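Bluetongue virus COAT protein VP7 (Bluetongue virus, PDB 1BVP) forms trimers that assemble on an inner scaffold of VP3 to build the surface layer of the viral core, and probably binds a host cell surface receptor. Local coordinates at residues Glu133-Pro138 / Ala151-Pro156; Gly139-Arg144 / Gln160-Ala165; Asn200-Gln205 / Gln238-Val243. One frame throughout, in Å; residues are numbered along the deposited sequence.

How the interactions relate
All three contacts lie in the beta domain of VP7, on the same side of the chain's centre, and all reach one antiparallel sheet. Interaction 1 and interaction 2, with centres about 12 Å apart, share the loop that follows strand 134-136: Gln160 joins them, its NE2 lying 3.0 Å from Gln137 O, while its backbone O is 2.9 Å from Val152 N in the neighbouring strand. Interactions 2 and 3, centres about 9 Å apart, meet along strands 158-163 and 241-252, where Leu163 N is 2.8 Å from Ala241 O. Interactions 1 and 3 do not touch. Each contact also has residues near another subunit, so this part of the sheet lies close to the trimer interface.

Interaction 1 (Glu133-Pro138 / Ala151-Pro156); sequences EETFQP and AVVCGP
A strand crossing joins 133-138 to 151-156 at the trimer-facing side of the beta domain: strands 134-136 and 151-155 pass almost perpendicular, at 94°, and are joined by a single backbone hydrogen bond, with no ladder between them. There Phe136 N donates to Val153 O, 3.0 Å away and in the plane of that carbonyl. Just beyond, Phe136 O rests against Cys154 CB at 3.3 Å. The Phe136 side chain, with CG anti to its own carbonyl carbon, lays its ring across Val152. Methyl CG2 of Val152 stands over the ring centre, 3.3 Å from the centroid and nearly on the normal, a CH-pi contact, while CG1 reaches the root of the ring at CG. Val153 turns its CG2 to Glu134 O, and Pro138 sets its CB 4.3 Å from Cys154 CB. Phe136 also meets Phe142 edge-to-face. Residues Glu134, Thr135 and Phe136 pair in a parallel ladder with a strand of the second subunit, where Glu134 OE2 forms a salt bridge to Arg190 of that subunit. The crossing therefore ties an intersubunit strand to strand 149-155, which pairs antiparallel with strand 158-163.

Interaction 2 (Gly139-Arg144 / Gln160-Ala165); sequences GRWFMR and QVSLNA
Hydrogen bonds, a CH-pi contact and packing of the Met143 methyl together fasten the irregular segment 139-144 over one face of the sheet at strand 160-163. Of the hydrogen bonds, one runs almost straight from Gly139 N to Gln160 OE1, 2.7 Å long with 175° at the hydrogen and aimed at a lone pair. Gln160 reaches it with CG in the crowded position between N and carbonyl carbon (chi1 56°) and an extended chain beyond; its NE2 is held by Gln137 O, so both ends of the amide are engaged and its rotation is fixed. Ser162 OG gives the second bond, to Phe142 O at 3.1 Å, approaching from above the carbonyl plane. The same serine offers its CB to one face of Trp141, 3.7 Å from the centroid of the six-membered ring. At the ring's edge, in its plane, Leu163 O lies 3.3 Å from Trp141 CH2. Met143, bent at chi2 and chi3, brings CE to 3.6 Å from Ser162 O and close to the amide of Asn164. Trp141 also packs on Phe194 and Asn240. Backbone bonds of Gly139 and Trp141 to Ala195 tie the loop to the end of strand 183-195, with Gln160 and Ser162 also touching Met242 of strand 241-252.

Interaction 3 (Asn200-Gln205 / Gln238-Val243); sequences NSQQTQ and QQNAMV
Three glutamines and a threonine set the geometry where 200-205 passes 238-243, the touching parts running roughly at right angles. Thr204 is the inner member. Its OG1 lies anti to the carbonyl carbon and faces Met242 N, which donates to it at 3.1 Å and 158°; its methyl CG2, anti to the backbone N, instead lies alongside Ala241 CB at 3.7 Å. One side chain thus spends its polar branch on the strand backbone and its apolar branch on the neighbouring methyl. The hydroxyl is gripped twice, because it is also hydrogen-bonded to Ile191 O of strand 183-195, so the oxygen of this buried residue both accepts from Met242 N and has Ile191 O as a second partner.

Farther out, Gln239 reaches across with an extended chain, and its amide end lies between those of Gln202 and Gln205. Toward Gln205 the two amide planes are only moderately tilted, 26° apart, with Gln205 OE1 3.1 Å from Gln239 NE2; Gln205 curls in by a bend at chi2. Toward Gln202 the planes are almost perpendicular, at 86°. Gln202, its CG anti to the backbone N and its chain also bent at chi2, sets NE2 2.9 Å from Gln239 OE1, yet the poor angle keeps this from being a hydrogen bond. The Gln202 NE2 also lies near Asn240 OD1, the side chains crossing at about a right angle. Gln203 sends its side-chain end away to Asn193.

Strand 183-195 lies between the two partners: Gln202 bonds to Phe194 through the backbone, and Met242 to Ile191. On its other flank strand 241-252 pairs with strand 158-163, while Ser201 reaches Arg140 of the third subunit, bringing strand 201-203 to the trimer interface.

Interaction 1 (Glu133-Pro138 / Ala151-Pro156)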
# COMPACT_ATOMS: atom_id res chain seq x y z
N GLU A 133 -10.80 18.20 -19.79
CA GLU A 133 -11.48 17.81 -21.02
C GLU A 133 -10.60 17.88 -22.26
O GLU A 133 -10.86 17.18 -23.24
CB GLU A 133 -12.69 18.71 -21.24
CG GLU A 133 -13.76 18.52 -20.23
CD GLU A 133 -14.92 19.44 -20.47
OE1 GLU A 133 -15.79 19.14 -21.33
OE2 GLU A 133 -14.93 20.49 -19.81
N GLU A 134 -9.56 18.71 -22.20
CA GLU A 134 -8.67 18.91 -23.33
C GLU A 134 -7.25 18.71 -22.90
O GLU A 134 -6.89 19.04 -21.78
CB GLU A 134 -8.77 20.36 -23.81
CG GLU A 134 -10.17 20.86 -24.11
CD GLU A 134 -10.25 22.36 -24.23
OE1 GLU A 134 -9.45 23.07 -23.57
OE2 GLU A 134 -11.12 22.84 -25.00
N THR A 135 -6.42 18.27 -23.84
CA THR A 135 -5.00 18.10 -23.60
C THR A 135 -4.24 18.55 -24.89
O THR A 135 -4.79 18.51 -26.00
CB THR A 135 -4.69 16.63 -23.22
OG1 THR A 135 -3.32 16.52 -22.78
CG2 THR A 135 -4.94 15.70 -24.41
N PHE A 136 -3.00 19.01 -24.73
CA PHE A 136 -2.16 19.49 -25.82
C PHE A 136 -0.99 18.58 -26.09
O PHE A 136 -0.36 18.14 -25.15
CB PHE A 136 -1.61 20.86 -25.44
CG PHE A 136 -2.63 21.94 -25.50
CD1 PHE A 136 -3.75 21.91 -24.66
CD2 PHE A 136 -2.55 22.95 -26.46
CE1 PHE A 136 -4.76 22.88 -24.77
CE2 PHE A 136 -3.55 23.91 -26.57
CZ PHE A 136 -4.67 23.87 -25.73
N GLN A 137 -0.66 18.33 -27.37
CA GLN A 137 0.49 17.47 -27.67
C GLN A 137 1.73 17.89 -26.90
O GLN A 137 2.14 19.07 -26.91
CB GLN A 137 0.85 17.45 -29.14
CG GLN A 137 2.03 16.54 -29.42
CD GLN A 137 2.59 16.67 -30.82
OE1 GLN A 137 2.63 17.75 -31.37
NE2 GLN A 137 3.05 15.57 -31.39
N PRO A 138 2.32 16.94 -26.19
CA PRO A 138 3.52 17.27 -25.42
C PRO A 138 4.70 17.70 -26.27
O PRO A 138 5.02 17.08 -27.29
CB PRO A 138 3.82 15.97 -24.65
CG PRO A 138 3.12 14.90 -25.47
CD PRO A 138 1.86 15.56 -25.91
N ALA A 151 0.72 28.66 -20.86
CA ALA A 151 0.77 27.42 -20.09
C ALA A 151 -0.39 26.57 -20.55
O ALA A 151 -1.52 27.03 -20.66
CB ALA A 151 0.64 27.69 -18.62
N VAL A 152 -0.14 25.28 -20.71
CA VAL A 152 -1.19 24.43 -21.20
C VAL A 152 -1.00 23.00 -20.60
O VAL A 152 0.13 22.63 -20.25
CB VAL A 152 -1.06 24.54 -22.77
CG1 VAL A 152 -0.47 23.31 -23.40
CG2 VAL A 152 -2.32 24.95 -23.37
N VAL A 153 -2.08 22.21 -20.43
CA VAL A 153 -1.89 20.87 -19.87
C VAL A 153 -1.56 19.85 -20.95
O VAL A 153 -2.24 19.80 -21.97
CB VAL A 153 -3.07 20.32 -18.89
CG1 VAL A 153 -4.04 21.40 -18.48
CG2 VAL A 153 -3.78 19.08 -19.44
N CYS A 154 -0.54 19.02 -20.71
CA CYS A 154 -0.15 18.02 -21.66
C CYS A 154 -0.15 16.58 -21.17
O CYS A 154 0.35 15.68 -21.84
CB CYS A 154 1.21 18.37 -22.22
SG CYS A 154 2.42 18.70 -21.01
N GLY A 155 -0.71 16.36 -19.99
CA GLY A 155 -0.76 15.02 -19.45
C GLY A 155 -1.62 15.08 -18.22
O GLY A 155 -2.03 16.18 -17.81
N PRO A 156 -1.93 13.93 -17.60
CA PRO A 156 -2.77 13.88 -16.39
C PRO A 156 -2.05 14.48 -15.20
O PRO A 156 -2.68 14.90 -14.25
CB PRO A 156 -2.97 12.38 -16.18
CG PRO A 156 -2.57 11.74 -17.50
CD PRO A 156 -1.45 12.59 -17.98

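Interaction 2 (Gly139-Arg144 / Gln160-Ala165)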
# COMPACT_ATOMS: atom_id res chain seq x y z
N GLY A 139 5.34 18.79 -25.86
CA GLY A 139 6.52 19.28 -26.53
C GLY A 139 6.33 19.99 -27.85
O GLY A 139 7.25 20.02 -28.66
N ARG A 140 5.11 20.46 -28.11
CA ARG A 140 4.82 21.21 -29.32
C ARG A 140 4.38 22.58 -28.85
O ARG A 140 3.56 22.71 -27.94
CB ARG A 140 3.75 20.55 -30.20
CG ARG A 140 3.08 21.54 -31.15
CD ARG A 140 2.21 20.87 -32.17
NE ARG A 140 3.02 19.96 -32.97
CZ ARG A 140 3.50 20.20 -34.19
NH1 ARG A 140 3.24 21.35 -34.81
NH2 ARG A 140 4.31 19.32 -34.75
N TRP A 141 5.01 23.57 -29.45
CA TRP A 141 4.79 24.97 -29.17
C TRP A 141 3.35 25.38 -29.36
O TRP A 141 2.63 24.90 -30.24
CB TRP A 141 5.69 25.78 -30.11
CG TRP A 141 5.52 27.25 -30.00
CD1 TRP A 141 4.60 28.03 -30.67
CD2 TRP A 141 6.27 28.14 -29.16
NE1 TRP A 141 4.73 29.35 -30.28
CE2 TRP A 141 5.74 29.45 -29.37
CE3 TRP A 141 7.33 27.97 -28.25
CZ2 TRP A 141 6.24 30.57 -28.70
CZ3 TRP A 141 7.82 29.08 -27.58
CH2 TRP A 141 7.28 30.37 -27.81
N PHE A 142 2.90 26.27 -28.49
CA PHE A 142 1.53 26.78 -28.58
C PHE A 142 1.41 28.02 -27.74
O PHE A 142 1.65 28.01 -26.52
CB PHE A 142 0.50 25.75 -28.20
CG PHE A 142 -0.90 26.26 -28.25
CD1 PHE A 142 -1.40 27.05 -27.23
CD2 PHE A 142 -1.71 25.96 -29.35
CE1 PHE A 142 -2.71 27.55 -27.29
CE2 PHE A 142 -3.02 26.45 -29.43
CZ PHE A 142 -3.53 27.25 -28.39
N MET A 143 1.11 29.11 -28.43
CA MET A 143 0.97 30.41 -27.81
C MET A 143 -0.40 30.97 -28.13
O MET A 143 -0.83 30.95 -29.28
CB MET A 143 2.05 31.33 -28.33
CG MET A 143 2.01 32.68 -27.70
SD MET A 143 2.84 32.71 -26.14
CE MET A 143 4.44 32.04 -26.54
N ARG A 144 -1.12 31.38 -27.10
CA ARG A 144 -2.45 31.94 -27.26
C ARG A 144 -2.28 33.36 -27.80
O ARG A 144 -1.36 34.09 -27.39
CB ARG A 144 -3.16 31.92 -25.91
CG ARG A 144 -4.65 31.87 -26.03
CD ARG A 144 -5.23 31.25 -24.79
NE ARG A 144 -5.42 29.80 -24.91
CZ ARG A 144 -5.21 28.92 -23.92
NH1 ARG A 144 -4.76 29.34 -22.73
NH2 ARG A 144 -5.54 27.64 -24.09
N GLN A 160 3.00 22.31 -19.71
CA GLN A 160 4.18 22.85 -20.43
C GLN A 160 3.84 24.29 -20.69
O GLN A 160 2.66 24.65 -20.78
CB GLN A 160 4.47 22.12 -21.75
CG GLN A 160 3.31 22.09 -22.70
CD GLN A 160 3.47 21.06 -23.79
OE1 GLN A 160 4.38 20.24 -23.76
NE2 GLN A 160 2.56 21.07 -24.74
N VAL A 161 4.88 25.12 -20.66
CA VAL A 161 4.75 26.55 -20.86
C VAL A 161 5.65 26.94 -22.03
O VAL A 161 6.83 26.51 -22.08
CB VAL A 161 5.24 27.33 -19.60
CG1 VAL A 161 4.79 28.75 -19.64
CG2 VAL A 161 4.78 26.68 -18.36
N SER A 162 5.09 27.70 -22.98
CA SER A 162 5.83 28.22 -24.15
C SER A 162 6.16 29.67 -23.81
O SER A 162 5.28 30.45 -23.43
CB SER A 162 4.95 28.26 -25.40
OG SER A 162 4.46 26.99 -25.77
N LEU A 163 7.43 30.04 -23.92
CA LEU A 163 7.84 31.42 -23.64
C LEU A 163 8.49 32.10 -24.88
O LEU A 163 9.40 31.52 -25.51
CB LEU A 163 8.92 31.45 -22.53
CG LEU A 163 8.85 31.02 -21.06
CD1 LEU A 163 7.92 31.93 -20.30
CD2 LEU A 163 8.44 29.58 -20.96
N ASN A 164 8.02 33.30 -25.23
CA ASN A 164 8.63 34.08 -26.32
C ASN A 164 10.01 34.56 -25.80
O ASN A 164 10.25 34.57 -24.57
CB ASN A 164 7.79 35.31 -26.69
CG ASN A 164 6.70 35.00 -27.71
OD1 ASN A 164 6.89 34.17 -28.61
ND2 ASN A 164 5.57 35.68 -27.59
N ALA A 165 10.92 34.92 -26.71
CA ALA A 165 12.23 35.39 -26.28
C ALA A 165 12.04 36.58 -25.34
O ALA A 165 11.16 37.44 -25.56
CB ALA A 165 13.06 35.78 -27.46

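Interaction 3 (Asn200-Gln205 / Gln238-Val243)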
# COMPACT_ATOMS: atom_id res chain seq x y z
N ASN A 200 9.05 22.19 -37.30
CA ASN A 200 10.50 22.09 -37.20
C ASN A 200 10.96 22.15 -35.74
O ASN A 200 10.35 22.83 -34.90
CB ASN A 200 11.15 23.21 -38.03
CG ASN A 200 10.74 24.60 -37.56
OD1 ASN A 200 11.57 25.35 -37.02
ND2 ASN A 200 9.43 24.93 -37.70
N SER A 201 12.05 21.44 -35.45
CA SER A 201 12.61 21.41 -34.12
C SER A 201 13.22 22.74 -33.69
O SER A 201 13.74 23.48 -34.48
CB SER A 201 13.68 20.34 -34.04
OG SER A 201 13.14 19.08 -34.39
N GLN A 202 13.22 22.97 -32.39
CA GLN A 202 13.78 24.17 -31.80
C GLN A 202 14.36 23.73 -30.43
O GLN A 202 13.92 22.74 -29.85
CB GLN A 202 12.68 25.22 -31.65
CG GLN A 202 13.14 26.53 -31.08
CD GLN A 202 13.64 27.49 -32.13
OE1 GLN A 202 13.50 27.24 -33.33
NE2 GLN A 202 14.23 28.59 -31.69
N GLN A 203 15.39 24.43 -29.96
CA GLN A 203 16.03 24.11 -28.69
C GLN A 203 15.70 25.16 -27.65
O GLN A 203 15.43 26.32 -27.99
CB GLN A 203 17.54 24.15 -28.83
CG GLN A 203 18.22 22.86 -28.59
CD GLN A 203 18.25 22.03 -29.84
OE1 GLN A 203 17.21 21.79 -30.48
NE2 GLN A 203 19.45 21.61 -30.24
N THR A 204 15.77 24.77 -26.38
CA THR A 204 15.57 25.70 -25.30
C THR A 204 16.98 25.97 -24.76
O THR A 204 17.72 25.02 -24.46
CB THR A 204 14.63 25.15 -24.21
OG1 THR A 204 13.31 25.02 -24.76
CG2 THR A 204 14.57 26.12 -23.04
N GLN A 205 17.39 27.23 -24.79
CA GLN A 205 18.73 27.62 -24.32
C GLN A 205 18.74 27.61 -22.80
O GLN A 205 17.72 27.88 -22.17
CB GLN A 205 19.12 29.05 -24.79
CG GLN A 205 19.24 29.30 -26.29
CD GLN A 205 20.10 28.26 -26.99
OE1 GLN A 205 19.64 27.57 -27.92
NE2 GLN A 205 21.34 28.12 -26.53
N GLN A 238 17.30 34.81 -25.85
CA GLN A 238 16.92 35.49 -27.09
C GLN A 238 16.24 34.61 -28.13
O GLN A 238 16.11 34.98 -29.29
CB GLN A 238 18.14 36.23 -27.69
CG GLN A 238 18.48 37.54 -26.94
CD GLN A 238 17.24 38.45 -26.71
OE1 GLN A 238 16.75 39.10 -27.65
NE2 GLN A 238 16.73 38.49 -25.47
N GLN A 239 15.70 33.48 -27.68
CA GLN A 239 15.02 32.50 -28.52
C GLN A 239 13.80 31.99 -27.78
O GLN A 239 13.69 32.18 -26.57
CB GLN A 239 15.92 31.30 -28.73
CG GLN A 239 17.03 31.45 -29.72
CD GLN A 239 17.57 30.10 -30.09
OE1 GLN A 239 16.83 29.24 -30.58
NE2 GLN A 239 18.84 29.86 -29.79
N ASN A 240 12.91 31.31 -28.49
CA ASN A 240 11.73 30.73 -27.84
C ASN A 240 12.20 29.61 -26.89
O ASN A 240 13.23 28.93 -27.14
CB ASN A 240 10.77 30.10 -28.82
CG ASN A 240 10.44 30.99 -29.95
OD1 ASN A 240 11.01 30.85 -31.02
ND2 ASN A 240 9.52 31.92 -29.74
N ALA A 241 11.43 29.42 -25.83
CA ALA A 241 11.73 28.40 -24.83
C ALA A 241 10.48 27.66 -24.41
O ALA A 241 9.35 28.17 -24.55
CB ALA A 241 12.38 29.05 -23.61
N MET A 242 10.67 26.42 -23.95
CA MET A 242 9.58 25.61 -23.42
C MET A 242 10.00 24.92 -22.13
O MET A 242 11.14 24.43 -22.01
CB MET A 242 9.14 24.56 -24.42
CG MET A 242 8.15 25.09 -25.36
SD MET A 242 7.39 23.82 -26.31
CE MET A 242 5.78 23.68 -25.41
N VAL A 243 9.14 24.97 -21.11
CA VAL A 243 9.48 24.26 -19.87
C VAL A 243 8.34 23.33 -19.52
O VAL A 243 7.18 23.64 -19.89
CB VAL A 243 9.74 25.21 -18.65
CG1 VAL A 243 10.78 26.24 -19.00
CG2 VAL A 243 8.47 25.87 -18.20